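Local coordinates for pyridine nucleotide-disulfide oxidoreductase-like protein (Myceliophthora thermophila, PDB 5MQ6), which uses FAD and NADPH to insert one oxygen atom beside a ketone's carbonyl group, turning ketones, particularly polycyclic ones, into esters or lactones, at residues 94-99 against 547-552; 413-418 against 444-449. One frame throughout, in Å; residues are numbered along the deposited sequence.

The two contacts lie on opposite sides of the chain's centre, about 44 Å apart between their centres and about 30 Å between nearest atoms, and do not touch. Along the sequence contact 2 is nested inside contact 1: the chain leaves helix 88-99, passes through helix 410-416 and strand 442-446, and returns much later with helix 541-562. They share no helix, strand or sheet. Contact 1 joins two helices on the FAD side, the first following the strand that begins the flavin-binding fold. Contact 2 packs a short helix against an outermost strand of the five-stranded parallel sheet on the NADPH side. Each therefore belongs to the framework round a different nucleotide.

Contact 1: 94-99 against 547-552; sequences AVRLAE and VGTEHI
Thr549 OG1 is the polar atom on which this helix pair meets: Arg96 NH1 reaches it at 2.7 Å, a bond that is short but weak because its N-H...O angle is only 128°. Thr549 OG1 also has the backbone carbonyl of Leu545, one turn back in its own helix, as its strongest partner. The hydroxyl is set between the backbone N and the carbonyl carbon (chi1 64°), from where it can serve the helix and still meet the edge of the guanidinium, near its plane. Between 94-99 and 547-552 the nearest CA atoms, those of Arg96 and Glu550, are 6.9 Å apart; the long arginine chain gives the reach, and its bend at chi2 (75°) turns the guanidinium so that NH1 meets Thr549 while NH2 forms a salt bridge with Asp546. NH1 also lies 3.7 Å from Glu550 CB, but Glu550 OE1 pairs with Arg330. A leucine in place of Arg96 would probably leave Asp546 without its charged mate and take from Thr549 its polar link to the facing helix. Helix 88-99 follows strand 78-84 and a glycine-rich turn, consistent with the Rossmann-type fold that holds FAD, and the Thr549 side chain is about 8 Å from that cofactor. Leu92 and Tyr93 touch Thr549 as well; on another side of helix 541-562, Val547 and His551 pack on helix 630-641.

Contact 2: 413-418 against 444-449; sequences AAKLKA and LVDTDG
Leu444 turns its branch away from the backbone N (chi1 179°), and chi2 (62°) leaves CD2 as the methyl extended away from CA, which is why CD2 reaches helix 410-416, 3.5 Å from Lys415 CB and 3.7 Å from Leu416 CG. The two leucine side chains lie alongside one another and point opposite ways; apolar branches suit both, since Phe437 touches both. Lys415 sets off beside its own backbone N (chi1 -72°) and runs extended, laying its methylenes obliquely across Asp446, with CD 4.0 Å from Asp446 CB, while its ammonium end can stay near solvent, which suits an exposed position. NZ stands 6.1 Å from Asp446 OD2, unpaired with it. That oxygen accepts from Asp448 N at 2.8 Å, from above the carboxylate plane, closing an Asx turn. Strand 442-446, outermost in the five-stranded parallel sheet, pairs with strand 294-299, whose Gln299 NE2 binds both Asp446 OD1 and Lys415 O. The side chains of Leu444 and NADPH-binding Thr277 are about 5 Å apart, and that of Asp446 is about 9 Å from NADPH. Between 413-418 and 444-449 the attraction is therefore essentially van der Waals and hydrophobic, and any pull from the lysine's charge is probably modest.

Contact 1: 94-99 against 547-552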
# COMPACT_ATOMS: atom_id res chain seq x y z
N ALA A 94 -8.78 -7.12 14.63
CA ALA A 94 -9.99 -7.64 15.24
C ALA A 94 -9.81 -9.08 15.70
O ALA A 94 -10.12 -9.44 16.89
CB ALA A 94 -11.16 -7.60 14.25
N VAL A 95 -9.28 -9.90 14.81
CA VAL A 95 -8.97 -11.27 15.17
C VAL A 95 -7.98 -11.33 16.38
O VAL A 95 -8.19 -12.10 17.33
CB VAL A 95 -8.38 -12.04 13.98
CG1 VAL A 95 -7.87 -13.41 14.45
CG2 VAL A 95 -9.43 -12.29 12.90
N ARG A 96 -6.94 -10.52 16.39
CA ARG A 96 -5.98 -10.57 17.43
C ARG A 96 -6.59 -10.13 18.77
O ARG A 96 -6.29 -10.72 19.81
CB ARG A 96 -4.73 -9.70 17.12
CG ARG A 96 -3.50 -10.42 16.60
CD ARG A 96 -3.59 -10.84 15.18
NE ARG A 96 -2.51 -11.72 14.76
CZ ARG A 96 -1.36 -11.36 14.22
NH1 ARG A 96 -1.03 -10.11 13.96
NH2 ARG A 96 -0.52 -12.30 13.94
N LEU A 97 -7.40 -9.09 18.77
CA LEU A 97 -8.09 -8.67 19.98
C LEU A 97 -8.98 -9.81 20.53
O LEU A 97 -8.98 -10.13 21.74
CB LEU A 97 -8.90 -7.48 19.72
CG LEU A 97 -8.23 -6.12 19.48
CD1 LEU A 97 -9.34 -5.16 19.08
CD2 LEU A 97 -7.47 -5.55 20.70
N ALA A 98 -9.74 -10.42 19.64
CA ALA A 98 -10.64 -11.52 20.03
C ALA A 98 -9.81 -12.65 20.67
O ALA A 98 -10.12 -13.01 21.75
CB ALA A 98 -11.44 -12.04 18.86
N GLU A 99 -8.71 -13.09 20.06
CA GLU A 99 -7.85 -14.18 20.57
C GLU A 99 -7.08 -13.76 21.83
O GLU A 99 -6.73 -14.58 22.66
CB GLU A 99 -6.84 -14.64 19.53
CG GLU A 99 -7.47 -15.19 18.26
CD GLU A 99 -8.08 -16.56 18.47
OE1 GLU A 99 -7.65 -17.29 19.38
OE2 GLU A 99 -9.00 -16.89 17.72
N VAL A 547 3.15 -8.39 11.87
CA VAL A 547 4.07 -7.91 12.93
C VAL A 547 3.46 -6.77 13.73
O VAL A 547 3.46 -6.80 14.98
CB VAL A 547 5.46 -7.56 12.39
CG1 VAL A 547 6.31 -6.82 13.44
CG2 VAL A 547 6.14 -8.82 11.85
N GLY A 548 2.92 -5.80 13.00
CA GLY A 548 2.48 -4.60 13.66
C GLY A 548 1.19 -4.78 14.48
O GLY A 548 1.13 -4.28 15.60
N THR A 549 0.20 -5.44 13.93
CA THR A 549 -1.03 -5.71 14.66
C THR A 549 -0.77 -6.55 15.92
O THR A 549 -1.31 -6.21 17.01
CB THR A 549 -2.17 -6.32 13.80
OG1 THR A 549 -1.79 -7.57 13.32
CG2 THR A 549 -2.63 -5.33 12.64
N GLU A 550 0.10 -7.57 15.80
CA GLU A 550 0.52 -8.37 16.96
C GLU A 550 1.19 -7.52 18.04
O GLU A 550 0.88 -7.68 19.23
CB GLU A 550 1.52 -9.42 16.60
CG GLU A 550 1.98 -10.27 17.80
CD GLU A 550 2.96 -11.32 17.39
OE1 GLU A 550 4.06 -11.01 16.91
OE2 GLU A 550 2.64 -12.48 17.56
N HIS A 551 2.13 -6.64 17.67
CA HIS A 551 2.73 -5.81 18.69
C HIS A 551 1.70 -4.93 19.41
O HIS A 551 1.72 -4.82 20.64
CB HIS A 551 3.78 -4.91 18.02
CG HIS A 551 4.55 -4.08 18.96
ND1 HIS A 551 5.29 -4.62 20.00
CD2 HIS A 551 4.66 -2.75 19.06
CE1 HIS A 551 5.84 -3.64 20.69
NE2 HIS A 551 5.46 -2.49 20.14
N ILE A 552 0.87 -4.23 18.63
CA ILE A 552 -0.11 -3.31 19.19
C ILE A 552 -1.02 -4.07 20.19
O ILE A 552 -1.25 -3.64 21.33
CB ILE A 552 -0.90 -2.61 18.06
CG1 ILE A 552 0.04 -1.64 17.33
CG2 ILE A 552 -2.10 -1.86 18.65
CD1 ILE A 552 -0.45 -1.05 16.03

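Contact 2: 413-418 against 444-449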
# COMPACT_ATOMS: atom_id res chain seq x y z
N ALA A 413 10.14 -2.14 -28.11
CA ALA A 413 11.03 -2.70 -27.11
C ALA A 413 11.87 -1.63 -26.42
O ALA A 413 12.01 -1.61 -25.20
CB ALA A 413 11.91 -3.77 -27.73
N ALA A 414 12.38 -0.70 -27.19
CA ALA A 414 13.17 0.39 -26.64
C ALA A 414 12.41 1.25 -25.61
O ALA A 414 13.01 1.72 -24.61
CB ALA A 414 13.69 1.32 -27.76
N LYS A 415 11.15 1.52 -25.92
CA LYS A 415 10.30 2.35 -25.07
C LYS A 415 9.80 1.62 -23.81
O LYS A 415 9.41 2.27 -22.84
CB LYS A 415 9.11 2.86 -25.89
CG LYS A 415 9.53 3.90 -26.88
CD LYS A 415 8.48 4.03 -27.96
CE LYS A 415 8.79 5.24 -28.83
NZ LYS A 415 7.82 5.32 -29.96
N LEU A 416 9.84 0.30 -23.83
CA LEU A 416 9.34 -0.49 -22.72
C LEU A 416 10.37 -0.85 -21.68
O LEU A 416 10.02 -1.40 -20.65
CB LEU A 416 8.66 -1.72 -23.25
CG LEU A 416 7.25 -1.47 -23.86
CD1 LEU A 416 6.76 -2.70 -24.58
CD2 LEU A 416 6.25 -1.07 -22.74
N LYS A 417 11.62 -0.54 -21.99
CA LYS A 417 12.76 -0.81 -21.17
C LYS A 417 12.81 0.23 -20.09
O LYS A 417 12.71 1.44 -20.39
CB LYS A 417 14.07 -0.79 -21.97
CG LYS A 417 14.33 -2.17 -22.55
CD LYS A 417 15.73 -2.34 -23.08
CE LYS A 417 15.77 -2.01 -24.53
NZ LYS A 417 17.11 -2.43 -25.04
N ALA A 418 12.96 -0.21 -18.84
CA ALA A 418 13.11 0.73 -17.75
C ALA A 418 14.57 0.85 -17.37
O ALA A 418 15.27 -0.17 -17.29
CB ALA A 418 12.28 0.29 -16.57
N LEU A 444 1.67 1.38 -28.06
CA LEU A 444 2.33 2.09 -27.01
C LEU A 444 2.47 3.54 -27.43
O LEU A 444 2.96 3.82 -28.47
CB LEU A 444 3.69 1.47 -26.66
CG LEU A 444 4.46 2.21 -25.53
CD1 LEU A 444 3.72 2.22 -24.18
CD2 LEU A 444 5.84 1.64 -25.35
N VAL A 445 2.00 4.45 -26.62
CA VAL A 445 2.23 5.87 -26.78
C VAL A 445 3.18 6.38 -25.70
O VAL A 445 2.77 6.80 -24.60
CB VAL A 445 0.85 6.64 -26.77
CG1 VAL A 445 1.04 8.13 -27.06
CG2 VAL A 445 -0.15 6.01 -27.74
N ASP A 446 4.46 6.41 -26.00
CA ASP A 446 5.44 7.00 -25.04
C ASP A 446 5.33 8.50 -24.98
O ASP A 446 5.11 9.12 -26.00
CB ASP A 446 6.88 6.61 -25.38
CG ASP A 446 7.80 6.89 -24.29
OD1 ASP A 446 7.63 6.25 -23.24
OD2 ASP A 446 8.67 7.78 -24.41
N THR A 447 5.53 9.10 -23.81
CA THR A 447 5.49 10.54 -23.66
C THR A 447 6.84 11.11 -23.33
O THR A 447 6.93 12.23 -22.80
CB THR A 447 4.53 10.98 -22.55
OG1 THR A 447 5.02 10.48 -21.32
CG2 THR A 447 3.15 10.47 -22.78
N ASP A 448 7.89 10.34 -23.60
CA ASP A 448 9.27 10.71 -23.35
C ASP A 448 9.52 11.25 -21.97
O ASP A 448 10.27 12.18 -21.82
CB ASP A 448 9.69 11.74 -24.40
CG ASP A 448 11.18 11.75 -24.67
OD1 ASP A 448 11.96 10.92 -24.12
OD2 ASP A 448 11.56 12.62 -25.47
N GLY A 449 8.89 10.66 -20.97
CA GLY A 449 9.09 11.08 -19.60
C GLY A 449 8.24 12.26 -19.21
O GLY A 449 8.25 12.71 -18.06